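PDB 1LQS: viral interleukin-10 homolog from Human herpesvirus 5, which binds the human IL-10 receptor in competition with human IL-10 and induces immunosuppressive signalling that the virus exploits. Local coordinates for residues V33-V38 against H93-T98; P40-E45 against H83-L88; V65-L70 against S101-M106. All coordinates share one frame; numbering follows the deposited sequence.

In the fold
All three contacts join helices within one helical domain of the IL-10-type dimer, and the second subunit reaches each of them. Contacts 1 and 3 are buried. Contact 1 pairs helix 25-42 with helix 89-106 around a methionine, with a water-bridged hydroxyl pair beside it, and contact 3 ties helix 62-84 to helix 89-106 near the centre of the chain, adding a tyrosine-carboxylate hydrogen bond to its apolar packing. Contact 2, partly buried and farthest from that centre, is wholly apolar across its segments. It touches contact 1 through Val38 and Leu88, whereas contacts 2 and 3 stay about 14 Å apart at their nearest atoms.

Contact 1. Residues V33-V38 against H93-T98; sequences VTFHRV and HSMRST
Met95 packs across Thr34, with its CG 3.7 Å from Thr34 CG2, and the two side chains cross obliquely. The thioether continues past Thr34 to Phe35, where Met95 SD comes 4.0 Å from Phe35 CB and similarly near the backbone N and CA of that residue. SD lies at the edge of the Phe35 ring, close to its plane, and does not sit over a face. A bend in the Met95 chain at chi3 (-70°) places CE beside Val38, 4.4 Å from Val38 CG1. Beside this apolar strip two hydroxyls face each other, Thr34 OG1 and Ser94 OG, 3.7 Å apart. One water bridges them, 3.0 Å from Thr34 OG1 and 3.2 Å from Ser94 OG. With OG1 anti to the carbonyl carbon (chi1 -66°) and CG2 anti to the backbone N, Thr34 turns its hydroxyl to the water side and its methyl to Met95.

The two segments run nearly antiparallel, at 155°, with axes 10.1 Å apart, as part of the helical bundle of the IL-10 family. As in IL-10 itself, the dimer is intertwined, each domain being completed by helices of the partner. Accordingly Met95 also packs on Leu142 of the second subunit and Phe35 on Asp143 of the second subunit.

Farther out, Met95 touches Leu31, about one turn before Thr34 on helix 25-42, and Phe78 on helix 62-84, so its side chain lies where three helices of its own chain and one from the partner converge. On the more polar flank, Glu91 touches both Thr34 and Arg37, while the guanidinium of Arg37 has Thr34 CA above one face, offset toward the rim.

Contact 2. Residues P40-E45 against H83-L88; sequences PTLQRE and HVYPGL
Leu42 lays one methyl on the Tyr85 ring in a CH-pi contact. Its CD2 sits over the centre of the ring, 3.5 Å from the centroid and 14° off the ring normal. Leu42 CG is anti to the carbonyl carbon (chi1 -60°), and the branch beyond it brings the end of the side chain nearer to the other segment than the CB direction alone suggests. The opposite face of the ring has Val84 CG2 above it, offset toward the rim, which makes the phenol the filling between two aliphatic groups.

The remaining contacts are aliphatic. Leu88 CD1 meets Leu42 CD2 at 3.4 Å as the two leucines slide past each other in opposite directions. The same Leu88 methyl reaches Thr41 tip to tip, with CD1 3.9 Å from Thr41 CG2; that threonine methyl also approaches Tyr85 CD2, at 4.0 Å and obliquely to the ring.

The contact lies where helix 25-42 ends against the turn that joins helix 62-84 to helix 89-106, with Tyr85 just past the first of these two and Leu88 as N-cap of the second. Leu139 of the second subunit packs on Leu42, Arg136 of the second subunit touches Tyr85, and Leu88 leans back on Val38 of helix 25-42.

Contact 3. Residues V65-L70 against S101-M106; sequences VMDWLL and SIYKDM
Tyr103 and Asp67 form the single hydrogen bond across this contact, from Tyr103 OH to Asp67 OD1 at 2.5 Å; so short a value is doubtful at this resolution. The two side chains cross at about a right angle, with the carboxylate and ring planes 39° apart. The carboxylate stands at the edge of the ring, its CG in the ring plane. In both residues CG is anti to the backbone N (chi1 -164° for Asp67, -167° for Tyr103), which starts the two side chains on courses that meet at OD1 and OH.

Apolar packing runs alongside. Leu70 CD1 approaches the ring from its edge, 3.9 Å from Tyr103 CD1, and the same methyl lies 3.8 Å from Met106 SD, where the leucine and the methionine cross at about a right angle. The Met106 chain bends at chi3, and its CE comes 4.3 Å from Met66 CG. Leu149 and Tyr152 of the second subunit pack on Met106 and Met66 respectively, as expected of the intertwined IL-10 dimer.

The segments belong to helices 62-84 and 89-106, consecutive in the chain and here 11.7 Å apart at the axes. The Asp67 carboxylate divides its oxygens between partners: OD1 accepts from the tyrosine, while OD2 is in a salt bridge with Arg71 NE. The neighbouring Arg71 guanidinium and the phenol donor would probably stabilise the ionised carboxylate; the salt bridge and, if it holds, the tyrosine bond would limit its rotation at the margin of an otherwise hydrophobic interface.

Contact 1. Residues V33-V38 against H93-T98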
loop_
_atom_site.group_PDB
_atom_site.type_symbol
_atom_site.label_atom_id
_atom_site.label_comp_id
_atom_site.label_asym_id
_atom_site.label_seq_id
_atom_site.Cartn_x
_atom_site.Cartn_y
_atom_site.Cartn_z
ATOM N N VAL C 33 -11.708 -24.494 -16.892
ATOM C CA VAL C 33 -11.995 -25.656 -17.726
ATOM C C VAL C 33 -13.207 -25.389 -18.605
ATOM O O VAL C 33 -13.193 -25.760 -19.777
ATOM C CB VAL C 33 -12.231 -27.006 -16.935
ATOM C CG1 VAL C 33 -10.986 -27.386 -16.131
ATOM C CG2 VAL C 33 -13.460 -26.903 -16.059
ATOM N N THR C 34 -14.249 -24.754 -18.060
ATOM C CA THR C 34 -15.433 -24.441 -18.860
ATOM C C THR C 34 -15.003 -23.452 -19.939
ATOM O O THR C 34 -15.426 -23.535 -21.087
ATOM C CB THR C 34 -16.573 -23.760 -18.037
ATOM O OG1 THR C 34 -17.094 -24.662 -17.052
ATOM C CG2 THR C 34 -17.712 -23.327 -18.964
ATOM N N PHE C 35 -14.141 -22.517 -19.569
ATOM C CA PHE C 35 -13.689 -21.521 -20.516
ATOM C C PHE C 35 -12.932 -22.106 -21.686
ATOM O O PHE C 35 -13.050 -21.626 -22.806
ATOM C CB PHE C 35 -12.784 -20.491 -19.842
ATOM C CG PHE C 35 -12.356 -19.388 -20.765
ATOM C CD1 PHE C 35 -13.279 -18.422 -21.183
ATOM C CD2 PHE C 35 -11.057 -19.345 -21.261
ATOM C CE1 PHE C 35 -12.923 -17.439 -22.078
ATOM C CE2 PHE C 35 -10.679 -18.362 -22.167
ATOM C CZ PHE C 35 -11.619 -17.400 -22.580
ATOM N N HIS C 36 -12.124 -23.124 -21.419
ATOM C CA HIS C 36 -11.326 -23.738 -22.466
ATOM C C HIS C 36 -12.198 -24.330 -23.577
ATOM O O HIS C 36 -11.836 -24.282 -24.745
ATOM C CB HIS C 36 -10.429 -24.826 -21.864
ATOM C CG HIS C 36 -9.665 -25.617 -22.884
ATOM N ND1 HIS C 36 -8.578 -25.107 -23.562
ATOM C CD2 HIS C 36 -9.862 -26.862 -23.377
ATOM C CE1 HIS C 36 -8.140 -26.002 -24.430
ATOM N NE2 HIS C 36 -8.902 -27.075 -24.337
ATOM N N ARG C 37 -13.353 -24.868 -23.214
ATOM C CA ARG C 37 -14.229 -25.488 -24.199
ATOM C C ARG C 37 -14.829 -24.534 -25.220
ATOM O O ARG C 37 -15.031 -24.897 -26.379
ATOM C CB ARG C 37 -15.379 -26.217 -23.509
ATOM C CG ARG C 37 -14.956 -27.284 -22.524
ATOM C CD ARG C 37 -16.097 -28.262 -22.320
ATOM N NE ARG C 37 -17.273 -27.639 -21.723
ATOM C CZ ARG C 37 -17.464 -27.548 -20.409
ATOM N NH1 ARG C 37 -18.561 -26.965 -19.926
ATOM N NH2 ARG C 37 -16.556 -28.058 -19.579
ATOM N N VAL C 38 -15.105 -23.314 -24.777
ATOM C CA VAL C 38 -15.742 -22.311 -25.602
ATOM C C VAL C 38 -14.782 -21.205 -26.028
ATOM O O VAL C 38 -15.176 -20.237 -26.686
ATOM C CB VAL C 38 -16.941 -21.718 -24.818
ATOM C CG1 VAL C 38 -16.465 -21.140 -23.483
ATOM C CG2 VAL C 38 -17.625 -20.638 -25.630
ATOM N N HIS C 93 -23.630 -19.436 -18.149
ATOM C CA HIS C 93 -24.270 -19.501 -16.839
ATOM C C HIS C 93 -23.407 -20.224 -15.817
ATOM O O HIS C 93 -23.300 -19.801 -14.670
ATOM C CB HIS C 93 -25.630 -20.199 -16.948
ATOM C CG HIS C 93 -26.656 -19.413 -17.707
ATOM N ND1 HIS C 93 -27.934 -19.878 -17.933
ATOM C CD2 HIS C 93 -26.597 -18.184 -18.275
ATOM C CE1 HIS C 93 -28.617 -18.969 -18.603
ATOM N NE2 HIS C 93 -27.829 -17.931 -18.823
ATOM N N SER C 94 -22.795 -21.323 -16.240
ATOM C CA SER C 94 -21.934 -22.107 -15.366
ATOM C C SER C 94 -20.813 -21.234 -14.801
ATOM O O SER C 94 -20.526 -21.263 -13.605
ATOM C CB SER C 94 -21.341 -23.274 -16.160
ATOM O OG SER C 94 -20.296 -23.909 -15.450
ATOM N N MET C 95 -20.189 -20.458 -15.677
ATOM C CA MET C 95 -19.106 -19.593 -15.275
ATOM C C MET C 95 -19.596 -18.480 -14.358
ATOM O O MET C 95 -18.996 -18.247 -13.302
ATOM C CB MET C 95 -18.388 -19.008 -16.511
ATOM C CG MET C 95 -17.548 -20.042 -17.297
ATOM S SD MET C 95 -16.491 -19.427 -18.665
ATOM C CE MET C 95 -17.748 -18.950 -19.870
ATOM N N ARG C 96 -20.685 -17.804 -14.737
ATOM C CA ARG C 96 -21.211 -16.713 -13.917
ATOM C C ARG C 96 -21.476 -17.250 -12.521
ATOM O O ARG C 96 -21.131 -16.623 -11.517
ATOM C CB ARG C 96 -22.514 -16.151 -14.497
ATOM C CG ARG C 96 -23.028 -14.904 -13.752
ATOM C CD ARG C 96 -24.492 -14.621 -14.052
ATOM N NE ARG C 96 -25.014 -13.403 -13.414
ATOM C CZ ARG C 96 -25.120 -13.198 -12.098
ATOM N NH1 ARG C 96 -24.736 -14.126 -11.230
ATOM N NH2 ARG C 96 -25.630 -12.059 -11.645
ATOM N N SER C 97 -22.086 -18.429 -12.493
ATOM C CA SER C 97 -22.444 -19.141 -11.269
ATOM C C SER C 97 -21.228 -19.365 -10.368
ATOM O O SER C 97 -21.254 -19.052 -9.175
ATOM C CB SER C 97 -23.059 -20.484 -11.656
ATOM O OG SER C 97 -23.674 -21.132 -10.564
ATOM N N THR C 98 -20.166 -19.920 -10.949
ATOM C CA THR C 98 -18.939 -20.186 -10.211
ATOM C C THR C 98 -18.264 -18.871 -9.806
ATOM O O THR C 98 -17.706 -18.753 -8.713
ATOM C CB THR C 98 -17.949 -21.031 -11.058
ATOM O OG1 THR C 98 -18.459 -22.359 -11.207
ATOM C CG2 THR C 98 -16.576 -21.089 -10.399
HETATM O O HOH W 1 -17.355 -22.869 -14.629
#

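Contact 2. Residues P40-E45 against H83-L88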
loop_
_atom_site.group_PDB
_atom_site.type_symbol
_atom_site.label_atom_id
_atom_site.label_comp_id
_atom_site.label_asym_id
_atom_site.label_seq_id
_atom_site.Cartn_x
_atom_site.Cartn_y
_atom_site.Cartn_z
ATOM N N PRO C 40 -12.373 -20.981 -28.345
ATOM C CA PRO C 40 -12.302 -20.615 -29.764
ATOM C C PRO C 40 -13.483 -19.783 -30.285
ATOM O O PRO C 40 -13.315 -18.982 -31.200
ATOM C CB PRO C 40 -12.129 -21.969 -30.475
ATOM C CG PRO C 40 -12.584 -22.977 -29.474
ATOM C CD PRO C 40 -12.123 -22.419 -28.161
ATOM N N THR C 41 -14.668 -19.959 -29.712
ATOM C CA THR C 41 -15.807 -19.154 -30.141
ATOM C C THR C 41 -15.630 -17.714 -29.639
ATOM O O THR C 41 -15.569 -16.771 -30.435
ATOM C CB THR C 41 -17.134 -19.694 -29.588
ATOM O OG1 THR C 41 -17.418 -20.965 -30.181
ATOM C CG2 THR C 41 -18.282 -18.725 -29.891
ATOM N N LEU C 42 -15.529 -17.552 -28.320
ATOM C CA LEU C 42 -15.373 -16.232 -27.714
ATOM C C LEU C 42 -14.167 -15.451 -28.194
ATOM O O LEU C 42 -14.179 -14.222 -28.129
ATOM C CB LEU C 42 -15.309 -16.325 -26.180
ATOM C CG LEU C 42 -16.520 -16.926 -25.460
ATOM C CD1 LEU C 42 -16.391 -16.728 -23.963
ATOM C CD2 LEU C 42 -17.783 -16.268 -25.968
ATOM N N GLN C 43 -13.126 -16.129 -28.669
ATOM C CA GLN C 43 -11.946 -15.402 -29.126
ATOM C C GLN C 43 -11.808 -15.325 -30.644
ATOM O O GLN C 43 -10.699 -15.170 -31.165
ATOM C CB GLN C 43 -10.667 -16.002 -28.525
ATOM C CG GLN C 43 -10.599 -15.991 -26.993
ATOM C CD GLN C 43 -9.242 -16.432 -26.459
ATOM O OE1 GLN C 43 -8.619 -17.339 -26.997
ATOM N NE2 GLN C 43 -8.787 -15.796 -25.390
ATOM N N ARG C 44 -12.932 -15.413 -31.357
ATOM C CA ARG C 44 -12.892 -15.342 -32.816
ATOM C C ARG C 44 -12.702 -13.921 -33.335
ATOM O O ARG C 44 -11.652 -13.608 -33.899
ATOM C CB ARG C 44 -14.141 -15.980 -33.445
ATOM C CG ARG C 44 -13.812 -17.338 -34.070
ATOM C CD ARG C 44 -14.817 -17.833 -35.104
ATOM N NE ARG C 44 -16.132 -18.107 -34.535
ATOM C CZ ARG C 44 -16.985 -18.996 -35.037
ATOM N NH1 ARG C 44 -16.645 -19.696 -36.116
ATOM N NH2 ARG C 44 -18.176 -19.178 -34.475
ATOM N N GLU C 45 -13.707 -13.063 -33.157
ATOM C CA GLU C 45 -13.583 -11.681 -33.609
ATOM C C GLU C 45 -12.245 -11.179 -33.107
ATOM O O GLU C 45 -11.314 -10.955 -33.879
ATOM C CB GLU C 45 -14.699 -10.802 -33.032
ATOM C CG GLU C 45 -14.320 -9.315 -32.967
ATOM C CD GLU C 45 -15.491 -8.400 -32.608
ATOM O OE1 GLU C 45 -15.247 -7.203 -32.302
ATOM O OE2 GLU C 45 -16.653 -8.873 -32.648
ATOM N N HIS C 83 -27.125 -12.948 -24.944
ATOM C CA HIS C 83 -27.714 -12.461 -26.184
ATOM C C HIS C 83 -26.752 -12.525 -27.369
ATOM O O HIS C 83 -27.155 -12.855 -28.476
ATOM C CB HIS C 83 -28.225 -11.032 -25.972
ATOM C CG HIS C 83 -29.335 -10.941 -24.965
ATOM N ND1 HIS C 83 -29.291 -11.592 -23.749
ATOM C CD2 HIS C 83 -30.536 -10.311 -25.009
ATOM C CE1 HIS C 83 -30.416 -11.371 -23.090
ATOM N NE2 HIS C 83 -31.189 -10.598 -23.834
ATOM N N VAL C 84 -25.480 -12.222 -27.137
ATOM C CA VAL C 84 -24.486 -12.263 -28.205
ATOM C C VAL C 84 -24.058 -13.692 -28.551
ATOM O O VAL C 84 -23.660 -13.964 -29.678
ATOM C CB VAL C 84 -23.240 -11.420 -27.836
ATOM C CG1 VAL C 84 -22.755 -11.803 -26.460
ATOM C CG2 VAL C 84 -22.129 -11.633 -28.855
ATOM N N TYR C 85 -24.149 -14.608 -27.591
ATOM C CA TYR C 85 -23.774 -15.999 -27.835
ATOM C C TYR C 85 -24.853 -16.961 -27.349
ATOM O O TYR C 85 -24.655 -17.703 -26.389
ATOM C CB TYR C 85 -22.463 -16.318 -27.131
ATOM C CG TYR C 85 -21.304 -15.469 -27.578
ATOM C CD1 TYR C 85 -20.818 -14.434 -26.781
ATOM C CD2 TYR C 85 -20.651 -15.738 -28.767
ATOM C CE1 TYR C 85 -19.705 -13.703 -27.154
ATOM C CE2 TYR C 85 -19.536 -15.012 -29.154
ATOM C CZ TYR C 85 -19.063 -14.003 -28.349
ATOM O OH TYR C 85 -17.928 -13.323 -28.737
ATOM N N PRO C 86 -26.006 -16.988 -28.032
ATOM C CA PRO C 86 -27.093 -17.880 -27.613
ATOM C C PRO C 86 -26.714 -19.358 -27.483
ATOM O O PRO C 86 -27.339 -20.091 -26.719
ATOM C CB PRO C 86 -28.167 -17.634 -28.675
ATOM C CG PRO C 86 -27.364 -17.351 -29.883
ATOM C CD PRO C 86 -26.274 -16.433 -29.371
ATOM N N GLY C 87 -25.695 -19.790 -28.218
ATOM C CA GLY C 87 -25.289 -21.184 -28.145
ATOM C C GLY C 87 -24.579 -21.568 -26.851
ATOM O O GLY C 87 -24.800 -22.649 -26.308
ATOM N N LEU C 88 -23.739 -20.666 -26.349
ATOM C CA LEU C 88 -22.973 -20.909 -25.138
ATOM C C LEU C 88 -23.700 -20.532 -23.860
ATOM O O LEU C 88 -23.083 -20.484 -22.802
ATOM C CB LEU C 88 -21.674 -20.119 -25.183
ATOM C CG LEU C 88 -21.074 -19.873 -26.561
ATOM C CD1 LEU C 88 -20.045 -18.762 -26.450
ATOM C CD2 LEU C 88 -20.466 -21.154 -27.111
#

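Contact 3. Residues V65-L70 against S101-M106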
loop_
_atom_site.group_PDB
_atom_site.type_symbol
_atom_site.label_atom_id
_atom_site.label_comp_id
_atom_site.label_asym_id
_atom_site.label_seq_id
_atom_site.Cartn_x
_atom_site.Cartn_y
_atom_site.Cartn_z
ATOM N N VAL C 65 -10.555 -2.014 -7.868
ATOM C CA VAL C 65 -10.783 -2.401 -9.258
ATOM C C VAL C 65 -11.237 -3.852 -9.353
ATOM O O VAL C 65 -12.029 -4.200 -10.218
ATOM C CB VAL C 65 -9.504 -2.210 -10.118
ATOM C CG1 VAL C 65 -9.736 -2.738 -11.518
ATOM C CG2 VAL C 65 -9.120 -0.732 -10.168
ATOM N N MET C 66 -10.740 -4.689 -8.449
ATOM C CA MET C 66 -11.092 -6.100 -8.453
ATOM C C MET C 66 -12.580 -6.265 -8.221
ATOM O O MET C 66 -13.214 -7.105 -8.872
ATOM C CB MET C 66 -10.311 -6.863 -7.374
ATOM C CG MET C 66 -10.398 -8.395 -7.472
ATOM S SD MET C 66 -9.449 -9.132 -8.852
ATOM C CE MET C 66 -10.705 -9.150 -10.089
ATOM N N ASP C 67 -13.138 -5.469 -7.304
ATOM C CA ASP C 67 -14.568 -5.550 -6.998
ATOM C C ASP C 67 -15.364 -5.028 -8.166
ATOM O O ASP C 67 -16.326 -5.665 -8.609
ATOM C CB ASP C 67 -14.942 -4.733 -5.763
ATOM C CG ASP C 67 -16.319 -5.115 -5.209
ATOM O OD1 ASP C 67 -16.411 -6.199 -4.588
ATOM O OD2 ASP C 67 -17.306 -4.352 -5.400
ATOM N N TRP C 68 -14.962 -3.863 -8.663
ATOM C CA TRP C 68 -15.643 -3.262 -9.793
ATOM C C TRP C 68 -15.766 -4.280 -10.898
ATOM O O TRP C 68 -16.878 -4.553 -11.367
ATOM C CB TRP C 68 -14.885 -2.041 -10.333
ATOM C CG TRP C 68 -15.672 -1.328 -11.398
ATOM C CD1 TRP C 68 -16.793 -0.567 -11.213
ATOM C CD2 TRP C 68 -15.461 -1.391 -12.815
ATOM N NE1 TRP C 68 -17.295 -0.156 -12.425
ATOM C CE2 TRP C 68 -16.497 -0.648 -13.426
ATOM C CE3 TRP C 68 -14.501 -2.004 -13.629
ATOM C CZ2 TRP C 68 -16.602 -0.503 -14.817
ATOM C CZ3 TRP C 68 -14.608 -1.859 -15.022
ATOM C CH2 TRP C 68 -15.652 -1.115 -15.594
ATOM N N LEU C 69 -14.624 -4.840 -11.306
ATOM C CA LEU C 69 -14.591 -5.828 -12.377
ATOM C C LEU C 69 -15.533 -6.994 -12.155
ATOM O O LEU C 69 -16.392 -7.277 -13.002
ATOM C CB LEU C 69 -13.183 -6.359 -12.579
ATOM C CG LEU C 69 -12.233 -5.436 -13.348
ATOM C CD1 LEU C 69 -10.927 -6.185 -13.640
ATOM C CD2 LEU C 69 -12.892 -4.967 -14.648
ATOM N N LEU C 70 -15.380 -7.671 -11.020
ATOM C CA LEU C 70 -16.223 -8.813 -10.702
ATOM C C LEU C 70 -17.722 -8.479 -10.748
ATOM O O LEU C 70 -18.540 -9.297 -11.195
ATOM C CB LEU C 70 -15.833 -9.366 -9.334
ATOM C CG LEU C 70 -14.416 -9.953 -9.249
ATOM C CD1 LEU C 70 -14.037 -10.205 -7.803
ATOM C CD2 LEU C 70 -14.350 -11.240 -10.050
ATOM N N SER C 101 -20.006 -17.705 -6.925
ATOM C CA SER C 101 -19.581 -18.456 -5.754
ATOM C C SER C 101 -18.327 -17.833 -5.154
ATOM O O SER C 101 -18.235 -17.649 -3.935
ATOM C CB SER C 101 -19.308 -19.910 -6.140
ATOM O OG SER C 101 -18.955 -20.684 -5.010
ATOM N N ILE C 102 -17.365 -17.510 -6.014
ATOM C CA ILE C 102 -16.123 -16.890 -5.566
ATOM C C ILE C 102 -16.363 -15.511 -4.919
ATOM O O ILE C 102 -15.820 -15.226 -3.851
ATOM C CB ILE C 102 -15.124 -16.732 -6.742
ATOM C CG1 ILE C 102 -14.779 -18.109 -7.306
ATOM C CG2 ILE C 102 -13.858 -16.039 -6.268
ATOM C CD1 ILE C 102 -13.722 -18.081 -8.370
ATOM N N TYR C 103 -17.184 -14.671 -5.557
ATOM C CA TYR C 103 -17.474 -13.333 -5.039
ATOM C C TYR C 103 -18.087 -13.329 -3.644
ATOM O O TYR C 103 -17.668 -12.557 -2.785
ATOM C CB TYR C 103 -18.412 -12.579 -5.979
ATOM C CG TYR C 103 -18.512 -11.096 -5.668
ATOM C CD1 TYR C 103 -17.389 -10.273 -5.745
ATOM C CD2 TYR C 103 -19.717 -10.518 -5.299
ATOM C CE1 TYR C 103 -17.462 -8.920 -5.464
ATOM C CE2 TYR C 103 -19.799 -9.162 -5.015
ATOM C CZ TYR C 103 -18.665 -8.368 -5.102
ATOM O OH TYR C 103 -18.736 -7.021 -4.831
ATOM N N LYS C 104 -19.089 -14.173 -3.424
ATOM C CA LYS C 104 -19.734 -14.254 -2.123
ATOM C C LYS C 104 -18.722 -14.612 -1.045
ATOM O O LYS C 104 -18.824 -14.135 0.085
ATOM C CB LYS C 104 -20.862 -15.292 -2.142
ATOM C CG LYS C 104 -22.043 -14.884 -3.025
ATOM C CD LYS C 104 -23.186 -15.890 -2.965
ATOM C CE LYS C 104 -24.341 -15.450 -3.858
ATOM N NZ LYS C 104 -25.473 -16.424 -3.875
ATOM N N ASP C 105 -17.742 -15.448 -1.394
ATOM C CA ASP C 105 -16.706 -15.847 -0.439
ATOM C C ASP C 105 -15.637 -14.782 -0.238
ATOM O O ASP C 105 -15.067 -14.671 0.841
ATOM C CB ASP C 105 -16.035 -17.146 -0.878
ATOM C CG ASP C 105 -16.770 -18.370 -0.388
ATOM O OD1 ASP C 105 -16.234 -19.489 -0.580
ATOM O OD2 ASP C 105 -17.880 -18.209 0.183
ATOM N N MET C 106 -15.353 -14.012 -1.280
ATOM C CA MET C 106 -14.354 -12.963 -1.185
ATOM C C MET C 106 -14.807 -11.790 -0.301
ATOM O O MET C 106 -13.981 -11.175 0.385
ATOM C CB MET C 106 -14.006 -12.446 -2.575
ATOM C CG MET C 106 -13.128 -13.358 -3.402
ATOM S SD MET C 106 -12.864 -12.562 -5.003
ATOM C CE MET C 106 -11.761 -11.240 -4.537
#